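Local coordinates for protein esterase (Sinorhizobium meliloti 1021, PDB 4TX1) that probably hydrolyses acetyl esters of carbohydrates and aryl esters as a member of the SGNH hydrolase family, at residues D204-N207 with T208-V211. Sequence-based numbering, arbitrary orientation.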
ATOM      1  N   ASP A 204       0.335   7.229 -34.955  1.00 16.67           N
ATOM      2  CA  ASP A 204      -0.844   6.965 -35.724  1.00 15.10           C
ATOM      3  C   ASP A 204      -0.886   5.512 -36.137  1.00 14.99           C
ATOM      4  O   ASP A 204      -0.020   4.732 -35.745  1.00 16.46           O
ATOM      5  CB  ASP A 204      -0.902   8.005 -36.896  1.00 16.42           C
ATOM      6  CG  ASP A 204       0.152   7.783 -37.944  1.00 19.14           C
ATOM      7  OD1 ASP A 204       0.765   6.706 -38.029  1.00 17.79           O
ATOM      8  OD2 ASP A 204       0.235   8.713 -38.774  1.00 21.60           O
ATOM      9  N   ALA A 205      -1.925   5.097 -36.900  1.00 14.71           N
ATOM     10  CA  ALA A 205      -2.153   3.666 -37.187  1.00 15.48           C
ATOM     11  C   ALA A 205      -1.040   3.044 -37.979  1.00 17.02           C
ATOM     12  O   ALA A 205      -0.561   1.921 -37.718  1.00 16.80           O
ATOM     13  CB  ALA A 205      -3.531   3.380 -37.826  1.00 15.43           C
ATOM     14  N   GLU A 206      -0.612   3.754 -39.004  1.00 16.15           N
ATOM     15  CA  GLU A 206       0.462   3.186 -39.813  1.00 16.59           C
ATOM     16  C   GLU A 206       1.736   3.090 -39.023  1.00 16.37           C
ATOM     17  O   GLU A 206       2.492   2.117 -39.242  1.00 17.73           O
ATOM     18  CB  GLU A 206       0.681   4.113 -41.045  1.00 17.94           C
ATOM     19  CG  GLU A 206       1.819   3.681 -41.939  1.00 20.40           C
ATOM     20  CD  GLU A 206       1.908   2.219 -42.331  1.00 25.52           C
ATOM     21  OE1 GLU A 206       0.887   1.456 -42.423  1.00 33.34           O
ATOM     22  OE2 GLU A 206       3.128   1.850 -42.594  1.00 32.42           O
ATOM     23  N   ASN A 207       2.055   4.109 -38.205  1.00 15.46           N
ATOM     24  CA  ASN A 207       3.287   4.091 -37.439  1.00 14.93           C
ATOM     25  C   ASN A 207       3.259   3.015 -36.351  1.00 17.21           C
ATOM     26  O   ASN A 207       4.290   2.370 -36.064  1.00 16.38           O
ATOM     27  CB  ASN A 207       3.688   5.415 -36.912  1.00 15.93           C
ATOM     28  CG  ASN A 207       4.394   6.279 -37.968  1.00 16.68           C
ATOM     29  OD1 ASN A 207       5.593   6.178 -38.117  1.00 17.97           O
ATOM     30  ND2 ASN A 207       3.642   7.147 -38.630  1.00 18.19           N
ATOM     31  N   THR A 208       2.078   2.722 -35.867  1.00 16.14           N
ATOM     32  CA  THR A 208       1.929   1.601 -34.892  1.00 15.10           C
ATOM     33  C   THR A 208       2.148   0.249 -35.615  1.00 16.60           C
ATOM     34  O   THR A 208       2.901  -0.617 -35.171  1.00 17.41           O
ATOM     35  CB  THR A 208       0.559   1.636 -34.288  1.00 14.44           C
ATOM     36  OG1 THR A 208       0.322   2.925 -33.700  1.00 14.67           O
ATOM     37  CG2 THR A 208       0.390   0.477 -33.196  1.00 13.87           C
ATOM     38  N   ARG A 209       1.577   0.101 -36.824  1.00 15.59           N
ATOM     39  CA  ARG A 209       1.833  -1.113 -37.612  1.00 17.29           C
ATOM     40  C   ARG A 209       3.320  -1.329 -37.944  1.00 16.41           C
ATOM     41  O   ARG A 209       3.833  -2.494 -37.863  1.00 19.17           O
ATOM     42  CB  ARG A 209       1.019  -1.061 -38.931  1.00 20.90           C
ATOM     43  CG  ARG A 209      -0.457  -1.190 -38.778  1.00 24.58           C
ATOM     44  CD  ARG A 209      -1.124  -1.096 -40.192  1.00 28.84           C
ATOM     45  NE  ARG A 209      -0.835  -2.358 -40.729  1.00 34.72           N
ATOM     46  CZ  ARG A 209      -1.547  -3.478 -40.561  1.00 39.94           C
ATOM     47  NH1 ARG A 209      -2.750  -3.489 -39.995  1.00 39.08           N
ATOM     48  NH2 ARG A 209      -1.025  -4.636 -41.038  1.00 40.11           N
ATOM     49  N   ALA A 210       4.043  -0.252 -38.164  1.00 18.41           N
ATOM     50  CA  ALA A 210       5.452  -0.248 -38.581  1.00 18.57           C
ATOM     51  C   ALA A 210       6.288  -0.814 -37.486  1.00 21.86           C
ATOM     52  O   ALA A 210       7.252  -1.549 -37.736  1.00 19.89           O
ATOM     53  CB  ALA A 210       5.936   1.132 -38.954  1.00 17.95           C
ATOM     54  N   VAL A 211       5.942  -0.470 -36.230  1.00 20.75           N
ATOM     55  CA  VAL A 211       6.650  -1.065 -35.096  1.00 17.82           C
ATOM     56  C   VAL A 211       6.478  -2.549 -35.129  1.00 17.34           C
ATOM     57  O   VAL A 211       7.464  -3.271 -34.945  1.00 19.35           O
ATOM     58  CB  VAL A 211       6.158  -0.499 -33.732  1.00 18.00           C
ATOM     59  CG1 VAL A 211       6.786  -1.305 -32.607  1.00 15.65           C
ATOM     60  CG2 VAL A 211       6.409   0.977 -33.654  1.00 16.13           C
TER
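Two donors of Thr208 grip the carbonyl oxygen of Asp204: Thr208 OG1 at 2.8 Å from Asp204 O and Thr208 N at 2.9 Å from the same atom. They differ in approach: Thr208 N lies 17° out of the Asp204 carbonyl plane, whereas OG1 stands well above it. Chi1 of Thr208, -55°, places OG1 anti to the carbonyl carbon and beside its own backbone N, where it can share that acceptor. With alanine in place of Thr208, Asp204 O would probably lose its hydroxyl donor, keeping the amide bond within this turn, and side-chain packing against His35 and Leu203 would be reduced. Asp204 is the N-cap of helix 205-223, the C-terminal helix of this SGNH fold, which begins shortly after His202 of a probable Ser-His-Asp triad. The cap bond joins Asn207 N to Asp204 OD1 at 2.9 Å, met nearly along the C-O axis; Asn207 ND2 reaches Asp204 OD1 at 3.0 Å from above the carboxylate plane, while Asn207 OD1 accepts from Arg194 N. Arg209 N continues the helical pattern, 2.9 Å from Ala205 O with an N-H...O angle of 165°. Glu206 OE1 remains 4.5 Å from Arg209 NE, beyond a salt bridge: Glu206 pairs instead with Arg213, and Arg209 with Asp39.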